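Local coordinates for S-adenosylmethionine:tRNA ribosyltransferase-isomerase (Thermus thermophilus, PDB 1WDI), which probably transfers and isomerises the ribose of S-adenosylmethionine onto the preQ1 base of tRNA, giving epoxyqueuosine on the pathway to queuosine, at residues L52-I66 with M200-G214. Numbering follows the deposited sequence.
Sequences LRPGDVLVFNESKVI and MGVELRFLTLHVGPG
F60 and F206 lie in an offset stack, centroids 4.9 Å apart and planes at 14°, on one face of a long parallel strand pair that illustrates how a regular ladder can run from core to solvent. Strands 57-65 and 203-211 stay in register from V57 beside E203 to V65 beside V211. Both rings have CG anti to the carbonyl carbon (chi1 -55° and -59°), a shared torsion that tips them the same way, and CD1 of F60 rides over a face of F206 near its rim. L204 continues this packed patch, its CD2 3.9 Å from CE1 of F60 and also touching CD2 of L58.

On the other face, V57 meets E203 and R205. The R205 guanidinium turns side-on to the carboxylate, NE and NH2 both donating to E203 OE1, NH2 at 2.7 Å, while OE2 makes a salt bridge with R251. A glutamine at E203 would probably weaken the hold on both arginines, leaving R205 and R251 without this carboxylate to balance their charge.

Beyond N61, whose side chain lies near a bound citrate, the ladder becomes more exposed. The bond from L209 N to E62 O is long and weak at 3.5 Å, and E62, S63, K64 and V65 are largely solvent-facing. Even here I66 lays CD1 over a face of the H210 ring, 3.4 Å from CG.

At the packed end L58 and F60 are covered by helix 191-199, and strand 253-256 pairs in parallel with 57-65 at V57 and V59. Toward the open end, strand 231-235 runs antiparallel along 203-211, near T208 to H210.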
ATOM      1  N   LEU A  52     -13.216 -18.026  -0.984  1.00 24.76           N
ATOM      2  CA  LEU A  52     -12.133 -18.408  -0.100  1.00 24.92           C
ATOM      3  C   LEU A  52     -12.568 -19.660   0.640  1.00 25.96           C
ATOM      4  O   LEU A  52     -13.685 -20.151   0.444  1.00 23.73           O
ATOM      5  CB  LEU A  52     -11.835 -17.285   0.891  1.00 23.79           C
ATOM      6  CG  LEU A  52     -11.411 -15.953   0.273  1.00 20.78           C
ATOM      7  CD1 LEU A  52     -10.962 -15.014   1.386  1.00 21.35           C
ATOM      8  CD2 LEU A  52     -10.282 -16.176  -0.725  1.00 20.71           C
ATOM      9  N   ARG A  53     -11.687 -20.195   1.472  1.00 25.84           N
ATOM     10  CA  ARG A  53     -12.044 -21.368   2.251  1.00 29.17           C
ATOM     11  C   ARG A  53     -11.276 -21.412   3.559  1.00 27.89           C
ATOM     12  O   ARG A  53     -10.231 -20.780   3.698  1.00 28.77           O
ATOM     13  CB  ARG A  53     -11.838 -22.649   1.436  1.00 30.60           C
ATOM     14  CG  ARG A  53     -10.502 -22.789   0.763  1.00 35.25           C
ATOM     15  CD  ARG A  53     -10.692 -23.366  -0.636  1.00 36.00           C
ATOM     16  NE  ARG A  53      -9.414 -23.664  -1.266  1.00 39.75           N
ATOM     17  CZ  ARG A  53      -9.247 -23.891  -2.563  1.00 39.33           C
ATOM     18  NH1 ARG A  53     -10.283 -23.855  -3.389  1.00 39.33           N
ATOM     19  NH2 ARG A  53      -8.035 -24.154  -3.033  1.00 39.32           N
ATOM     20  N   PRO A  54     -11.809 -22.132   4.556  1.00 27.80           N
ATOM     21  CA  PRO A  54     -11.104 -22.199   5.837  1.00 26.51           C
ATOM     22  C   PRO A  54      -9.653 -22.615   5.637  1.00 24.84           C
ATOM     23  O   PRO A  54      -9.364 -23.576   4.928  1.00 21.59           O
ATOM     24  CB  PRO A  54     -11.925 -23.216   6.641  1.00 27.20           C
ATOM     25  CG  PRO A  54     -12.583 -24.062   5.580  1.00 29.95           C
ATOM     26  CD  PRO A  54     -12.971 -23.040   4.536  1.00 27.79           C
ATOM     27  N   GLY A  55      -8.739 -21.876   6.253  1.00 22.30           N
ATOM     28  CA  GLY A  55      -7.335 -22.201   6.095  1.00 22.86           C
ATOM     29  C   GLY A  55      -6.640 -21.206   5.187  1.00 21.83           C
ATOM     30  O   GLY A  55      -5.423 -21.072   5.245  1.00 23.08           O
ATOM     31  N   ASP A  56      -7.400 -20.519   4.333  1.00 21.67           N
ATOM     32  CA  ASP A  56      -6.798 -19.513   3.466  1.00 20.67           C
ATOM     33  C   ASP A  56      -6.172 -18.472   4.385  1.00 21.42           C
ATOM     34  O   ASP A  56      -6.697 -18.186   5.462  1.00 20.41           O
ATOM     35  CB  ASP A  56      -7.845 -18.808   2.595  1.00 21.92           C
ATOM     36  CG  ASP A  56      -8.213 -19.593   1.349  1.00 21.04           C
ATOM     37  OD1 ASP A  56      -7.449 -20.493   0.943  1.00 21.49           O
ATOM     38  OD2 ASP A  56      -9.267 -19.285   0.760  1.00 22.66           O
ATOM     39  N   VAL A  57      -5.042 -17.919   3.969  1.00 19.95           N
ATOM     40  CA  VAL A  57      -4.383 -16.892   4.756  1.00 21.26           C
ATOM     41  C   VAL A  57      -4.471 -15.592   3.969  1.00 21.37           C
ATOM     42  O   VAL A  57      -3.849 -15.445   2.912  1.00 20.70           O
ATOM     43  CB  VAL A  57      -2.901 -17.220   5.014  1.00 21.46           C
ATOM     44  CG1 VAL A  57      -2.263 -16.102   5.831  1.00 22.00           C
ATOM     45  CG2 VAL A  57      -2.784 -18.543   5.747  1.00 19.72           C
ATOM     46  N   LEU A  58      -5.258 -14.660   4.491  1.00 20.12           N
ATOM     47  CA  LEU A  58      -5.455 -13.363   3.861  1.00 21.13           C
ATOM     48  C   LEU A  58      -4.470 -12.381   4.500  1.00 20.72           C
ATOM     49  O   LEU A  58      -4.523 -12.126   5.705  1.00 18.90           O
ATOM     50  CB  LEU A  58      -6.901 -12.919   4.088  1.00 21.70           C
ATOM     51  CG  LEU A  58      -7.619 -11.982   3.115  1.00 25.81           C
ATOM     52  CD1 LEU A  58      -7.463 -12.469   1.684  1.00 24.79           C
ATOM     53  CD2 LEU A  58      -9.097 -11.928   3.494  1.00 25.01           C
ATOM     54  N   VAL A  59      -3.565 -11.846   3.689  1.00 19.65           N
ATOM     55  CA  VAL A  59      -2.554 -10.912   4.174  1.00 19.28           C
ATOM     56  C   VAL A  59      -2.814  -9.491   3.665  1.00 19.70           C
ATOM     57  O   VAL A  59      -2.910  -9.261   2.453  1.00 20.21           O
ATOM     58  CB  VAL A  59      -1.129 -11.365   3.735  1.00 16.73           C
ATOM     59  CG1 VAL A  59      -0.070 -10.460   4.345  1.00 16.75           C
ATOM     60  CG2 VAL A  59      -0.889 -12.801   4.167  1.00 17.73           C
ATOM     61  N   PHE A  60      -2.927  -8.555   4.607  1.00 19.03           N
ATOM     62  CA  PHE A  60      -3.176  -7.145   4.317  1.00 20.40           C
ATOM     63  C   PHE A  60      -1.967  -6.319   4.715  1.00 21.72           C
ATOM     64  O   PHE A  60      -1.036  -6.809   5.355  1.00 22.79           O
ATOM     65  CB  PHE A  60      -4.333  -6.576   5.154  1.00 19.35           C
ATOM     66  CG  PHE A  60      -5.623  -7.331   5.042  1.00 19.48           C
ATOM     67  CD1 PHE A  60      -5.794  -8.551   5.691  1.00 18.70           C
ATOM     68  CD2 PHE A  60      -6.690  -6.790   4.338  1.00 18.41           C
ATOM     69  CE1 PHE A  60      -7.021  -9.217   5.643  1.00 19.64           C
ATOM     70  CE2 PHE A  60      -7.924  -7.455   4.281  1.00 19.89           C
ATOM     71  CZ  PHE A  60      -8.084  -8.665   4.936  1.00 17.26           C
ATOM     72  N   ASN A  61      -2.009  -5.043   4.362  1.00 22.44           N
ATOM     73  CA  ASN A  61      -0.950  -4.138   4.754  1.00 26.58           C
ATOM     74  C   ASN A  61      -1.608  -3.020   5.556  1.00 27.67           C
ATOM     75  O   ASN A  61      -2.677  -2.530   5.198  1.00 26.48           O
ATOM     76  CB  ASN A  61      -0.230  -3.567   3.527  1.00 28.27           C
ATOM     77  CG  ASN A  61      -0.785  -2.228   3.089  1.00 31.31           C
ATOM     78  OD1 ASN A  61      -0.566  -1.207   3.744  1.00 32.37           O
ATOM     79  ND2 ASN A  61      -1.509  -2.223   1.972  1.00 32.72           N
ATOM     80  N   GLU A  62      -0.995  -2.652   6.671  1.00 30.66           N
ATOM     81  CA  GLU A  62      -1.509  -1.555   7.476  1.00 33.57           C
ATOM     82  C   GLU A  62      -0.359  -0.571   7.574  1.00 33.95           C
ATOM     83  O   GLU A  62       0.706  -0.903   8.085  1.00 32.06           O
ATOM     84  CB  GLU A  62      -1.939  -2.025   8.871  1.00 35.00           C
ATOM     85  CG  GLU A  62      -0.935  -2.895   9.606  1.00 41.14           C
ATOM     86  CD  GLU A  62      -1.353  -3.171  11.041  1.00 43.35           C
ATOM     87  OE1 GLU A  62      -2.555  -3.426  11.281  1.00 46.38           O
ATOM     88  OE2 GLU A  62      -0.479  -3.142  11.931  1.00 45.60           O
ATOM     89  N   SER A  63      -0.573   0.629   7.051  1.00 36.02           N
ATOM     90  CA  SER A  63       0.456   1.658   7.066  1.00 39.55           C
ATOM     91  C   SER A  63       0.802   2.124   8.470  1.00 40.10           C
ATOM     92  O   SER A  63      -0.080   2.345   9.300  1.00 40.23           O
ATOM     93  CB  SER A  63       0.012   2.859   6.226  1.00 40.07           C
ATOM     94  OG  SER A  63      -0.073   2.514   4.854  1.00 44.39           O
ATOM     95  N   LYS A  64       2.097   2.258   8.730  1.00 40.84           N
ATOM     96  CA  LYS A  64       2.581   2.726  10.021  1.00 42.45           C
ATOM     97  C   LYS A  64       3.434   3.957   9.751  1.00 42.97           C
ATOM     98  O   LYS A  64       4.392   3.907   8.974  1.00 41.05           O
ATOM     99  CB  LYS A  64       3.421   1.652  10.708  1.00 45.01           C
ATOM    100  CG  LYS A  64       4.010   2.078  12.042  1.00 49.46           C
ATOM    101  CD  LYS A  64       4.905   0.987  12.611  1.00 52.01           C
ATOM    102  CE  LYS A  64       5.523   1.402  13.935  1.00 53.91           C
ATOM    103  NZ  LYS A  64       6.389   0.322  14.494  1.00 53.30           N
ATOM    104  N   VAL A  65       3.075   5.065  10.386  1.00 43.19           N
ATOM    105  CA  VAL A  65       3.806   6.303  10.192  1.00 44.12           C
ATOM    106  C   VAL A  65       5.109   6.325  10.975  1.00 44.87           C
ATOM    107  O   VAL A  65       5.159   5.935  12.142  1.00 44.73           O
ATOM    108  CB  VAL A  65       2.952   7.526  10.605  1.00 44.75           C
ATOM    109  CG1 VAL A  65       3.750   8.809  10.420  1.00 44.06           C
ATOM    110  CG2 VAL A  65       1.679   7.571   9.771  1.00 45.01           C
ATOM    111  N   ILE A  66       6.166   6.769  10.309  1.00 45.46           N
ATOM    112  CA  ILE A  66       7.476   6.887  10.930  1.00 48.21           C
ATOM    113  C   ILE A  66       7.807   8.378  10.979  1.00 48.69           C
ATOM    114  O   ILE A  66       8.181   8.972   9.969  1.00 48.20           O
ATOM    115  CB  ILE A  66       8.556   6.138  10.117  1.00 49.18           C
ATOM    116  CG1 ILE A  66       8.304   4.628  10.194  1.00 49.68           C
ATOM    117  CG2 ILE A  66       9.946   6.477  10.648  1.00 48.39           C
ATOM    118  CD1 ILE A  66       9.348   3.792   9.488  1.00 50.17           C
ATOM    119  N   MET A 200     -15.522 -17.934   8.997  1.00 26.84           N
ATOM    120  CA  MET A 200     -15.354 -19.102   8.142  1.00 26.32           C
ATOM    121  C   MET A 200     -13.931 -19.659   8.199  1.00 25.72           C
ATOM    122  O   MET A 200     -13.529 -20.449   7.352  1.00 26.55           O
ATOM    123  CB  MET A 200     -15.746 -18.795   6.695  1.00 26.66           C
ATOM    124  CG  MET A 200     -14.891 -17.768   5.993  1.00 27.49           C
ATOM    125  SD  MET A 200     -15.334 -17.766   4.258  1.00 28.60           S
ATOM    126  CE  MET A 200     -14.596 -19.310   3.737  1.00 27.50           C
ATOM    127  N   GLY A 201     -13.172 -19.238   9.204  1.00 25.24           N
ATOM    128  CA  GLY A 201     -11.820 -19.746   9.363  1.00 24.95           C
ATOM    129  C   GLY A 201     -10.739 -19.178   8.461  1.00 23.73           C
ATOM    130  O   GLY A 201      -9.705 -19.812   8.274  1.00 23.77           O
ATOM    131  N   VAL A 202     -10.961 -17.995   7.899  1.00 22.19           N
ATOM    132  CA  VAL A 202      -9.954 -17.379   7.041  1.00 21.50           C
ATOM    133  C   VAL A 202      -9.022 -16.557   7.919  1.00 20.97           C
ATOM    134  O   VAL A 202      -9.465 -15.700   8.678  1.00 21.50           O
ATOM    135  CB  VAL A 202     -10.593 -16.458   5.968  1.00 20.04           C
ATOM    136  CG1 VAL A 202      -9.507 -15.664   5.240  1.00 17.82           C
ATOM    137  CG2 VAL A 202     -11.367 -17.306   4.964  1.00 19.06           C
ATOM    138  N   GLU A 203      -7.729 -16.833   7.825  1.00 21.14           N
ATOM    139  CA  GLU A 203      -6.767 -16.099   8.627  1.00 21.01           C
ATOM    140  C   GLU A 203      -6.657 -14.674   8.116  1.00 20.68           C
ATOM    141  O   GLU A 203      -6.682 -14.433   6.908  1.00 21.12           O
ATOM    142  CB  GLU A 203      -5.395 -16.775   8.569  1.00 21.53           C
ATOM    143  CG  GLU A 203      -5.357 -18.147   9.198  1.00 22.19           C
ATOM    144  CD  GLU A 203      -3.948 -18.685   9.331  1.00 22.66           C
ATOM    145  OE1 GLU A 203      -3.026 -17.875   9.562  1.00 24.64           O
ATOM    146  OE2 GLU A 203      -3.764 -19.916   9.225  1.00 23.68           O
ATOM    147  N   LEU A 204      -6.550 -13.733   9.045  1.00 19.29           N
ATOM    148  CA  LEU A 204      -6.424 -12.328   8.700  1.00 20.45           C
ATOM    149  C   LEU A 204      -5.081 -11.880   9.267  1.00 22.74           C
ATOM    150  O   LEU A 204      -4.943 -11.686  10.475  1.00 24.76           O
ATOM    151  CB  LEU A 204      -7.576 -11.533   9.325  1.00 19.96           C
ATOM    152  CG  LEU A 204      -8.993 -12.018   8.967  1.00 18.84           C
ATOM    153  CD1 LEU A 204     -10.017 -11.168   9.704  1.00 16.38           C
ATOM    154  CD2 LEU A 204      -9.227 -11.930   7.456  1.00 16.15           C
ATOM    155  N   ARG A 205      -4.086 -11.739   8.395  1.00 23.40           N
ATOM    156  CA  ARG A 205      -2.740 -11.349   8.820  1.00 23.42           C
ATOM    157  C   ARG A 205      -2.349  -9.985   8.266  1.00 24.62           C
ATOM    158  O   ARG A 205      -2.669  -9.662   7.119  1.00 25.39           O
ATOM    159  CB  ARG A 205      -1.729 -12.397   8.349  1.00 22.45           C
ATOM    160  CG  ARG A 205      -2.060 -13.821   8.760  1.00 21.05           C
ATOM    161  CD  ARG A 205      -1.926 -14.029  10.264  1.00 21.00           C
ATOM    162  NE  ARG A 205      -2.151 -15.425  10.619  1.00 19.93           N
ATOM    163  CZ  ARG A 205      -1.887 -15.942  11.812  1.00 21.75           C
ATOM    164  NH1 ARG A 205      -1.384 -15.176  12.772  1.00 18.89           N
ATOM    165  NH2 ARG A 205      -2.120 -17.227  12.040  1.00 19.40           N
ATOM    166  N   PHE A 206      -1.641  -9.193   9.072  1.00 23.72           N
ATOM    167  CA  PHE A 206      -1.235  -7.858   8.648  1.00 22.19           C
ATOM    168  C   PHE A 206       0.270  -7.572   8.717  1.00 23.48           C
ATOM    169  O   PHE A 206       0.903  -7.747   9.766  1.00 20.98           O
ATOM    170  CB  PHE A 206      -1.957  -6.794   9.490  1.00 24.36           C
ATOM    171  CG  PHE A 206      -3.464  -6.861   9.413  1.00 26.55           C
ATOM    172  CD1 PHE A 206      -4.167  -7.891  10.034  1.00 26.63           C
ATOM    173  CD2 PHE A 206      -4.178  -5.882   8.733  1.00 25.04           C
ATOM    174  CE1 PHE A 206      -5.559  -7.943   9.979  1.00 27.68           C
ATOM    175  CE2 PHE A 206      -5.573  -5.923   8.670  1.00 27.50           C
ATOM    176  CZ  PHE A 206      -6.265  -6.956   9.295  1.00 26.90           C
ATOM    177  N   LEU A 207       0.847  -7.142   7.598  1.00 21.13           N
ATOM    178  CA  LEU A 207       2.255  -6.764   7.596  1.00 22.60           C
ATOM    179  C   LEU A 207       2.244  -5.236   7.606  1.00 24.86           C
ATOM    180  O   LEU A 207       1.190  -4.615   7.417  1.00 23.79           O
ATOM    181  CB  LEU A 207       2.994  -7.311   6.367  1.00 21.91           C
ATOM    182  CG  LEU A 207       2.452  -7.097   4.952  1.00 20.94           C
ATOM    183  CD1 LEU A 207       2.695  -5.669   4.491  1.00 23.05           C
ATOM    184  CD2 LEU A 207       3.148  -8.078   4.025  1.00 22.12           C
ATOM    185  N   THR A 208       3.403  -4.630   7.819  1.00 25.79           N
ATOM    186  CA  THR A 208       3.481  -3.178   7.907  1.00 28.98           C
ATOM    187  C   THR A 208       4.218  -2.458   6.785  1.00 30.08           C
ATOM    188  O   THR A 208       5.333  -2.821   6.427  1.00 32.12           O
ATOM    189  CB  THR A 208       4.160  -2.762   9.231  1.00 29.91           C
ATOM    190  OG1 THR A 208       3.528  -3.429  10.330  1.00 33.17           O
ATOM    191  CG2 THR A 208       4.062  -1.269   9.428  1.00 30.36           C
ATOM    192  N   LEU A 209       3.583  -1.427   6.239  1.00 30.85           N
ATOM    193  CA  LEU A 209       4.206  -0.606   5.212  1.00 32.48           C
ATOM    194  C   LEU A 209       4.641   0.661   5.951  1.00 31.89           C
ATOM    195  O   LEU A 209       3.814   1.327   6.570  1.00 32.53           O
ATOM    196  CB  LEU A 209       3.205  -0.230   4.113  1.00 32.24           C
ATOM    197  CG  LEU A 209       3.732   0.813   3.118  1.00 34.17           C
ATOM    198  CD1 LEU A 209       4.920   0.239   2.354  1.00 35.28           C
ATOM    199  CD2 LEU A 209       2.633   1.231   2.156  1.00 35.88           C
ATOM    200  N   HIS A 210       5.929   0.982   5.916  1.00 32.09           N
ATOM    201  CA  HIS A 210       6.405   2.186   6.596  1.00 33.70           C
ATOM    202  C   HIS A 210       6.175   3.418   5.728  1.00 33.37           C
ATOM    203  O   HIS A 210       6.556   3.434   4.561  1.00 34.22           O
ATOM    204  CB  HIS A 210       7.900   2.082   6.924  1.00 33.54           C
ATOM    205  CG  HIS A 210       8.232   1.004   7.907  1.00 34.40           C
ATOM    206  ND1 HIS A 210       7.509   0.799   9.061  1.00 36.11           N
ATOM    207  CD2 HIS A 210       9.234   0.094   7.925  1.00 35.24           C
ATOM    208  CE1 HIS A 210       8.050  -0.190   9.750  1.00 35.08           C
ATOM    209  NE2 HIS A 210       9.099  -0.634   9.082  1.00 36.95           N
ATOM    210  N   VAL A 211       5.540   4.437   6.297  1.00 34.85           N
ATOM    211  CA  VAL A 211       5.280   5.681   5.577  1.00 37.12           C
ATOM    212  C   VAL A 211       5.598   6.851   6.497  1.00 38.41           C
ATOM    213  O   VAL A 211       5.878   6.660   7.679  1.00 38.29           O
ATOM    214  CB  VAL A 211       3.797   5.811   5.141  1.00 36.97           C
ATOM    215  CG1 VAL A 211       3.365   4.574   4.363  1.00 38.11           C
ATOM    216  CG2 VAL A 211       2.909   6.033   6.360  1.00 35.71           C
ATOM    217  N   GLY A 212       5.550   8.061   5.955  1.00 41.18           N
ATOM    218  CA  GLY A 212       5.823   9.234   6.765  1.00 43.24           C
ATOM    219  C   GLY A 212       7.198   9.834   6.550  1.00 44.84           C
ATOM    220  O   GLY A 212       8.046   9.230   5.896  1.00 44.31           O
ATOM    221  N   PRO A 213       7.450  11.031   7.110  1.00 47.03           N
ATOM    222  CA  PRO A 213       8.719  11.761   7.006  1.00 47.17           C
ATOM    223  C   PRO A 213       9.947  10.914   7.325  1.00 47.40           C
ATOM    224  O   PRO A 213      10.979  11.025   6.662  1.00 46.45           O
ATOM    225  CB  PRO A 213       8.538  12.902   8.002  1.00 48.76           C
ATOM    226  CG  PRO A 213       7.071  13.169   7.934  1.00 49.35           C
ATOM    227  CD  PRO A 213       6.494  11.774   7.949  1.00 47.18           C
ATOM    228  N   GLY A 214       9.827  10.069   8.343  1.00 47.69           N
ATOM    229  CA  GLY A 214      10.935   9.225   8.748  1.00 49.71           C
ATOM    230  C   GLY A 214      11.430   8.225   7.719  1.00 51.57           C
ATOM    231  O   GLY A 214      12.391   7.504   7.981  1.00 52.03           O
TER